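Side-chain contacts in EvdO1 (Micromonospora carbonacea, PDB 4XBZ), which probably acts as a non-haem iron, 2-oxoglutarate-dependent oxygenase of the phytanoyl-CoA dioxygenase family, catalysing an oxidative cyclization in orthosomycin biosynthesis: residues T42-P46 with E47-A51; G62-P66 with Q67-D71; A264-E267 with W268-P272. All blocks are in the same frame, centred on the assembly; numbering follows the deposited sequence.

Overall arrangement
The three contacts all sit at helix ends around the double-stranded beta-helix core and follow one another along the chain. Contact 1 starts helix 46-55, which links the parallel neighbours 36-38 and 57-61 at one side of the large mixed sheet; contact 2 comes next, after strand 57-61, at the start of helix 66-86. Contact 3 comes much later, on the short helix 264-270 that continues from strand 256-263 of the same sheet. It is about 22 Å between the centres of contacts 1 and 2, about 27 Å for contacts 1 and 3, and about 33 Å for contacts 2 and 3, the last pair on opposite sides of the chain's centre. Contacts 1 and 3 also meet the second subunit and so lie at the interface of the two-chain assembly.

Contact 1 (T42-P46 with E47-A51); sequences TGLLP and EHVTA
The side chain of L45 runs alongside the imidazole of H48, with the leucine CG 3.6 Å from CE1 of the ring. With CG of H48 anti to its carbonyl carbon (chi1 -61°), the ring swings back over the start of the helix and offers ND1 to the backbone of L45. The L45 N to H48 ND1 hydrogen bond is 2.9 Å long and close to straight, although the donor sits 26° out of the ring plane. As the acceptor of this bond, ND1 is probably the unprotonated nitrogen of the ring. One face of the imidazole receives E47 CG near its margin, while OG1 of T42 approaches the ring edge within its plane, 3.8 Å from CE1. That hydroxyl is itself engaged, donating to a lone pair of G43 O.

L45 is the N-cap of helix 46-55 and H48 its N3 residue, so the histidine supplies the side-chain-to-backbone half of a capping box. The leucine cap has no acceptor in its side chain to return the bond. Around this polar core, L44 and V49 form a hydrophobic staple: they cross squarely, L44 CD2 to V49 CG2 4.0 Å. L44 also runs antiparallel to H48, laying CD1 3.6 Å from H48 CB, and packs on I130 of helix 125-134. The first helical turns close with V49 N to L45 O, 3.2 Å, and T50 N to P46 O, 3.0 Å. T50 OG1 stays close to P46 O and hydrogen-bonds E132 of the second subunit, and P46, V49 and T50 pack on Q133 of that chain.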
loop_
_atom_site.group_PDB
_atom_site.type_symbol
_atom_site.label_atom_id
_atom_site.label_comp_id
_atom_site.label_asym_id
_atom_site.label_seq_id
_atom_site.Cartn_x
_atom_site.Cartn_y
_atom_site.Cartn_z
ATOM N N THR A 42 -16.716 -8.806 -7.278
ATOM C CA THR A 42 -15.690 -9.632 -6.639
ATOM C C THR A 42 -15.192 -9.057 -5.310
ATOM O O THR A 42 -14.762 -9.796 -4.422
ATOM C CB THR A 42 -14.470 -9.817 -7.572
ATOM O OG1 THR A 42 -13.871 -8.544 -7.835
ATOM C CG2 THR A 42 -14.890 -10.446 -8.899
ATOM N N GLY A 43 -15.255 -7.735 -5.180
ATOM C CA GLY A 43 -14.565 -7.046 -4.103
ATOM C C GLY A 43 -13.166 -6.744 -4.604
ATOM O O GLY A 43 -12.829 -7.083 -5.740
ATOM N N LEU A 44 -12.346 -6.098 -3.791
ATOM C CA LEU A 44 -10.984 -5.809 -4.213
ATOM C C LEU A 44 -10.061 -6.969 -3.837
ATOM O O LEU A 44 -9.852 -7.262 -2.650
ATOM C CB LEU A 44 -10.496 -4.505 -3.598
ATOM C CG LEU A 44 -9.073 -4.087 -3.974
ATOM C CD1 LEU A 44 -9.012 -3.468 -5.372
ATOM C CD2 LEU A 44 -8.522 -3.129 -2.921
ATOM N N LEU A 45 -9.517 -7.625 -4.859
ATOM C CA LEU A 45 -8.735 -8.849 -4.691
ATOM C C LEU A 45 -7.235 -8.591 -4.573
ATOM O O LEU A 45 -6.747 -7.564 -5.022
ATOM C CB LEU A 45 -8.990 -9.807 -5.865
ATOM C CG LEU A 45 -10.440 -10.223 -6.118
ATOM C CD1 LEU A 45 -10.490 -11.274 -7.211
ATOM C CD2 LEU A 45 -11.112 -10.712 -4.843
ATOM N N PRO A 46 -6.503 -9.531 -3.960
ATOM C CA PRO A 46 -5.038 -9.491 -3.918
ATOM C C PRO A 46 -4.387 -9.215 -5.275
ATOM O O PRO A 46 -3.454 -8.415 -5.312
ATOM C CB PRO A 46 -4.675 -10.889 -3.419
ATOM C CG PRO A 46 -5.781 -11.218 -2.504
ATOM C CD PRO A 46 -7.033 -10.626 -3.131
ATOM N N GLU A 47 -4.855 -9.846 -6.354
ATOM C CA GLU A 47 -4.282 -9.584 -7.677
ATOM C C GLU A 47 -4.473 -8.118 -8.104
ATOM O O GLU A 47 -3.596 -7.528 -8.744
ATOM C CB GLU A 47 -4.879 -10.529 -8.730
ATOM C CG GLU A 47 -6.391 -10.427 -8.945
ATOM C CD GLU A 47 -6.932 -11.535 -9.866
ATOM O OE1 GLU A 47 -7.202 -11.267 -11.068
ATOM O OE2 GLU A 47 -7.083 -12.683 -9.379
ATOM N N HIS A 48 -5.607 -7.524 -7.732
ATOM C CA HIS A 48 -5.880 -6.122 -8.048
ATOM C C HIS A 48 -4.869 -5.188 -7.365
ATOM O O HIS A 48 -4.308 -4.279 -7.987
ATOM C CB HIS A 48 -7.314 -5.753 -7.632
ATOM C CG HIS A 48 -8.373 -6.539 -8.338
ATOM N ND1 HIS A 48 -9.524 -6.969 -7.712
ATOM C CD2 HIS A 48 -8.467 -6.958 -9.623
ATOM C CE1 HIS A 48 -10.277 -7.623 -8.576
ATOM N NE2 HIS A 48 -9.660 -7.629 -9.743
ATOM N N VAL A 49 -4.647 -5.406 -6.077
ATOM C CA VAL A 49 -3.683 -4.604 -5.338
ATOM C C VAL A 49 -2.305 -4.746 -5.986
ATOM O O VAL A 49 -1.621 -3.745 -6.223
ATOM C CB VAL A 49 -3.616 -5.008 -3.846
ATOM C CG1 VAL A 49 -2.637 -4.113 -3.096
ATOM C CG2 VAL A 49 -4.999 -4.937 -3.206
ATOM N N THR A 50 -1.932 -5.985 -6.308
ATOM C CA THR A 50 -0.655 -6.271 -6.953
ATOM C C THR A 50 -0.532 -5.479 -8.250
ATOM O O THR A 50 0.454 -4.756 -8.474
ATOM C CB THR A 50 -0.476 -7.795 -7.276
ATOM O OG1 THR A 50 -0.448 -8.566 -6.071
ATOM C CG2 THR A 50 0.815 -8.024 -8.017
ATOM N N ALA A 51 -1.543 -5.614 -9.099
ATOM C CA ALA A 51 -1.499 -4.974 -10.387
ATOM C C ALA A 51 -1.367 -3.468 -10.174
ATOM O O ALA A 51 -0.521 -2.823 -10.802
ATOM C CB ALA A 51 -2.726 -5.319 -11.200
#

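Contact 2 (G62-P66 with Q67-D71)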
loop_
_atom_site.group_PDB
_atom_site.type_symbol
_atom_site.label_atom_id
_atom_site.label_comp_id
_atom_site.label_asym_id
_atom_site.label_seq_id
_atom_site.Cartn_x
_atom_site.Cartn_y
_atom_site.Cartn_z
ATOM N N GLY A 62 -18.003 -0.026 -12.358
ATOM C CA GLY A 62 -19.241 0.045 -11.591
ATOM C C GLY A 62 -19.152 0.514 -10.145
ATOM O O GLY A 62 -19.829 -0.032 -9.273
ATOM N N LEU A 63 -18.329 1.525 -9.883
ATOM C CA LEU A 63 -18.218 2.081 -8.535
ATOM C C LEU A 63 -19.558 2.641 -8.058
ATOM O O LEU A 63 -19.977 2.400 -6.928
ATOM C CB LEU A 63 -17.143 3.172 -8.479
ATOM C CG LEU A 63 -17.059 3.922 -7.143
ATOM C CD1 LEU A 63 -16.548 3.028 -6.041
ATOM C CD2 LEU A 63 -16.212 5.192 -7.260
ATOM N N LEU A 64 -20.242 3.366 -8.935
ATOM C CA LEU A 64 -21.463 4.065 -8.548
ATOM C C LEU A 64 -22.724 3.332 -8.987
ATOM O O LEU A 64 -22.760 2.735 -10.069
ATOM C CB LEU A 64 -21.471 5.477 -9.137
ATOM C CG LEU A 64 -20.287 6.386 -8.824
ATOM C CD1 LEU A 64 -20.420 7.695 -9.593
ATOM C CD2 LEU A 64 -20.217 6.642 -7.339
ATOM N N THR A 65 -23.758 3.386 -8.146
ATOM C CA THR A 65 -25.107 3.059 -8.613
ATOM C C THR A 65 -25.520 4.035 -9.719
ATOM O O THR A 65 -24.977 5.141 -9.813
ATOM C CB THR A 65 -26.166 3.122 -7.487
ATOM O OG1 THR A 65 -26.301 4.472 -7.018
ATOM C CG2 THR A 65 -25.801 2.201 -6.348
ATOM N N PRO A 66 -26.478 3.628 -10.570
ATOM C CA PRO A 66 -27.052 4.535 -11.577
ATOM C C PRO A 66 -27.577 5.850 -10.990
ATOM O O PRO A 66 -27.303 6.913 -11.550
ATOM C CB PRO A 66 -28.191 3.703 -12.177
ATOM C CG PRO A 66 -27.678 2.302 -12.088
ATOM C CD PRO A 66 -26.931 2.238 -10.766
ATOM N N GLN A 67 -28.300 5.778 -9.875
ATOM C CA GLN A 67 -28.871 6.969 -9.232
ATOM C C GLN A 67 -27.805 7.956 -8.756
ATOM O O GLN A 67 -27.950 9.162 -8.962
ATOM C CB GLN A 67 -29.756 6.569 -8.046
ATOM C CG GLN A 67 -30.392 7.731 -7.273
ATOM C CD GLN A 67 -31.426 8.516 -8.085
ATOM O OE1 GLN A 67 -31.083 9.347 -8.935
ATOM N NE2 GLN A 67 -32.702 8.252 -7.823
ATOM N N GLU A 68 -26.745 7.456 -8.116
ATOM C CA GLU A 68 -25.671 8.332 -7.657
ATOM C C GLU A 68 -24.942 8.944 -8.844
ATOM O O GLU A 68 -24.567 10.120 -8.806
ATOM C CB GLU A 68 -24.668 7.593 -6.747
ATOM C CG GLU A 68 -23.545 8.523 -6.231
ATOM C CD GLU A 68 -22.820 8.016 -4.977
ATOM O OE1 GLU A 68 -22.748 6.787 -4.751
ATOM O OE2 GLU A 68 -22.322 8.862 -4.208
ATOM N N LEU A 69 -24.747 8.161 -9.901
ATOM C CA LEU A 69 -24.085 8.680 -11.099
ATOM C C LEU A 69 -24.842 9.888 -11.634
ATOM O O LEU A 69 -24.244 10.921 -11.946
ATOM C CB LEU A 69 -23.976 7.601 -12.185
ATOM C CG LEU A 69 -23.572 8.065 -13.591
ATOM C CD1 LEU A 69 -22.220 8.744 -13.580
ATOM C CD2 LEU A 69 -23.569 6.908 -14.582
ATOM N N ALA A 70 -26.165 9.758 -11.718
ATOM C CA ALA A 70 -27.000 10.858 -12.178
ATOM C C ALA A 70 -26.902 12.055 -11.223
ATOM O O ALA A 70 -26.725 13.187 -11.674
ATOM C CB ALA A 70 -28.450 10.407 -12.338
ATOM N N ASP A 71 -26.990 11.817 -9.914
ATOM C CA ASP A 71 -26.900 12.934 -8.967
ATOM C C ASP A 71 -25.581 13.681 -9.156
ATOM O O ASP A 71 -25.534 14.908 -9.086
ATOM C CB ASP A 71 -27.021 12.463 -7.514
ATOM C CG ASP A 71 -28.293 11.671 -7.249
ATOM O OD1 ASP A 71 -29.226 11.734 -8.068
ATOM O OD2 ASP A 71 -28.360 10.981 -6.205
HETATM O O HOH W 1 -22.944 4.378 -5.574
#
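T65 and E68 meet through a side-chain cap on the start of helix 66-86. T65 OG1 accepts from E68 N at 3.2 Å, and the N-H points at it nearly straight, at 163°. The hydroxyl gets there because chi1 of 65° sets OG1 between the threonine's own backbone N and carbonyl carbon, facing the first turn. The return link runs through a water: the backbone N of T65 donates to it over 2.9 Å, and it in turn donates to E68 OE1 over 2.6 Å. T65 is the N-cap and E68 the N3 residue, which gives a capping-box-like arrangement: the direct half is T65 OG1 with E68 N, and a water stands in for the reciprocal bond.

OE1 has a stronger partner as well, a salt bridge to R292. That charge probably helps keep the buried carboxylate ionised, and a negative group beside a helix N-terminus should also suit the helix dipole.

The apolar contact is between L64, the residue before the cap, and L69 at N4, which form a loose hydrophobic staple, L64 CD1 to L69 CB 4.4 Å. L64 continues inward onto L121 and onto I183 of strand 179-184, which ties this turn to the main sheet.

A separate van der Waals contact joins the other branch of L64 to the glutamate. The leucine lies crosswise to the extended E68 side chain, with L64 CD2 3.6 Å from E68 OE1, so a methyl group rests against the carboxylate.

Among the backbone bonds, L69 N reaches T65 O at 3.0 Å and A70 N reaches P66 O at 3.1 Å. P66 fills the N1 place, where its lack of an N-H costs nothing.

Contact 3 (A264-E267 with W268-P272)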
loop_
_atom_site.group_PDB
_atom_site.type_symbol
_atom_site.label_atom_id
_atom_site.label_comp_id
_atom_site.label_asym_id
_atom_site.label_seq_id
_atom_site.Cartn_x
_atom_site.Cartn_y
_atom_site.Cartn_z
ATOM N N ALA A 264 -1.359 10.029 6.056
ATOM C CA ALA A 264 -1.129 11.077 7.063
ATOM C C ALA A 264 0.320 11.144 7.553
ATOM O O ALA A 264 0.875 12.237 7.717
ATOM C CB ALA A 264 -2.065 10.893 8.257
ATOM N N GLU A 265 0.945 9.994 7.782
ATOM C CA GLU A 265 2.302 10.023 8.319
ATOM C C GLU A 265 3.290 10.543 7.275
ATOM O O GLU A 265 4.355 11.044 7.626
ATOM C CB GLU A 265 2.747 8.639 8.826
ATOM C CG GLU A 265 3.093 7.627 7.735
ATOM C CD GLU A 265 1.887 6.848 7.256
ATOM O OE1 GLU A 265 0.739 7.251 7.576
ATOM O OE2 GLU A 265 2.085 5.824 6.564
ATOM N N VAL A 266 2.947 10.423 6.000
ATOM C CA VAL A 266 3.818 10.924 4.939
ATOM C C VAL A 266 3.721 12.443 4.872
ATOM O O VAL A 266 4.743 13.129 4.775
ATOM C CB VAL A 266 3.465 10.308 3.563
ATOM C CG1 VAL A 266 4.070 11.131 2.404
ATOM C CG2 VAL A 266 3.881 8.816 3.505
ATOM N N GLU A 267 2.494 12.963 4.923
ATOM C CA GLU A 267 2.284 14.412 4.964
ATOM C C GLU A 267 2.936 15.005 6.200
ATOM O O GLU A 267 3.629 16.024 6.128
ATOM C CB GLU A 267 0.794 14.771 4.945
ATOM C CG GLU A 267 0.207 14.920 3.529
ATOM C CD GLU A 267 0.453 16.291 2.934
ATOM O OE1 GLU A 267 1.015 17.165 3.631
ATOM O OE2 GLU A 267 0.086 16.503 1.767
ATOM N N TRP A 268 2.713 14.347 7.330
ATOM C CA TRP A 268 3.266 14.797 8.589
ATOM C C TRP A 268 4.766 15.033 8.486
ATOM O O TRP A 268 5.233 16.072 8.919
ATOM C CB TRP A 268 2.934 13.790 9.690
ATOM C CG TRP A 268 3.634 14.026 10.980
ATOM C CD1 TRP A 268 3.655 15.186 11.717
ATOM C CD2 TRP A 268 4.411 13.071 11.708
ATOM N NE1 TRP A 268 4.407 15.003 12.857
ATOM C CE2 TRP A 268 4.883 13.712 12.872
ATOM C CE3 TRP A 268 4.756 11.727 11.489
ATOM C CZ2 TRP A 268 5.684 13.050 13.813
ATOM C CZ3 TRP A 268 5.551 11.077 12.425
ATOM C CH2 TRP A 268 6.005 11.736 13.566
ATOM N N GLN A 269 5.506 14.124 7.852
ATOM C CA GLN A 269 6.975 14.208 7.830
ATOM C C GLN A 269 7.567 14.808 6.567
ATOM O O GLN A 269 8.675 15.332 6.594
ATOM C CB GLN A 269 7.625 12.819 8.012
ATOM C CG GLN A 269 7.477 12.225 9.378
ATOM C CD GLN A 269 8.503 11.138 9.656
ATOM O OE1 GLN A 269 8.885 10.370 8.763
ATOM N NE2 GLN A 269 8.971 11.081 10.895
ATOM N N LEU A 270 6.876 14.686 5.445
ATOM C CA LEU A 270 7.467 15.141 4.194
ATOM C C LEU A 270 6.692 16.289 3.553
ATOM O O LEU A 270 7.144 16.848 2.564
ATOM C CB LEU A 270 7.581 13.975 3.204
ATOM C CG LEU A 270 8.319 12.715 3.686
ATOM C CD1 LEU A 270 8.365 11.684 2.582
ATOM C CD2 LEU A 270 9.735 13.009 4.210
ATOM N N GLY A 271 5.546 16.648 4.127
ATOM C CA GLY A 271 4.651 17.622 3.515
ATOM C C GLY A 271 3.835 16.999 2.386
ATOM O O GLY A 271 3.616 15.782 2.397
ATOM N N PRO A 272 3.405 17.802 1.388
ATOM C CA PRO A 272 3.668 19.227 1.164
ATOM C C PRO A 272 2.862 20.188 2.022
ATOM O O PRO A 272 3.152 21.379 2.001
ATOM C CB PRO A 272 3.284 19.421 -0.312
ATOM C CG PRO A 272 2.288 18.370 -0.579
ATOM C CD PRO A 272 2.707 17.194 0.235
#
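In E267, chi1 of -88° directs the side chain and a bend at chi2 (-83°) brings the carboxylate to G271 and P272. OE1 arrives 3.1 Å from the carbonyl carbon of G271. OE2 touches the proline ring at P272 CD, 3.1 Å away, the two side chains lying at about a right angle. OE2 also accepts a hydrogen bond from H273 just beyond, which helps fix how the carboxylate is turned.

The backbone of E267 meets the same residues. G271 N donates to E267 O at 2.8 Å, and the glycine oxygen then turns back so that E267 CA makes a CA-H...O contact with G271 O at 3.2 Å. G271 is the C' residue of helix 264-270; its positive phi takes the chain out of the helix, and a cis peptide to P272 turns it further.

Earlier along the helix, L270 N bonds to V266 O at 2.7 Å and W268 N to A264 O at 2.8 Å. CG of Q269 rests over the rim of one face of the W268 indole, 3.4 Å above the plane. Beyond that, Q269 reaches the backbone N of G171 of the second subunit, while W268 packs on I278 of helix 275-293.

In this buried place E267 OE1 and G271 O, two acceptors, lie close together, which by itself would probably be unfavourable. Y166 OH bonds G271 O and H273 ND1 bonds OE2; OE1 too is hydrogen-bonded nearby, which probably offsets the closeness of the two acceptors. This is consistent with a helix end held by the adjacent H273 and by Y166 from a loop much earlier in the chain.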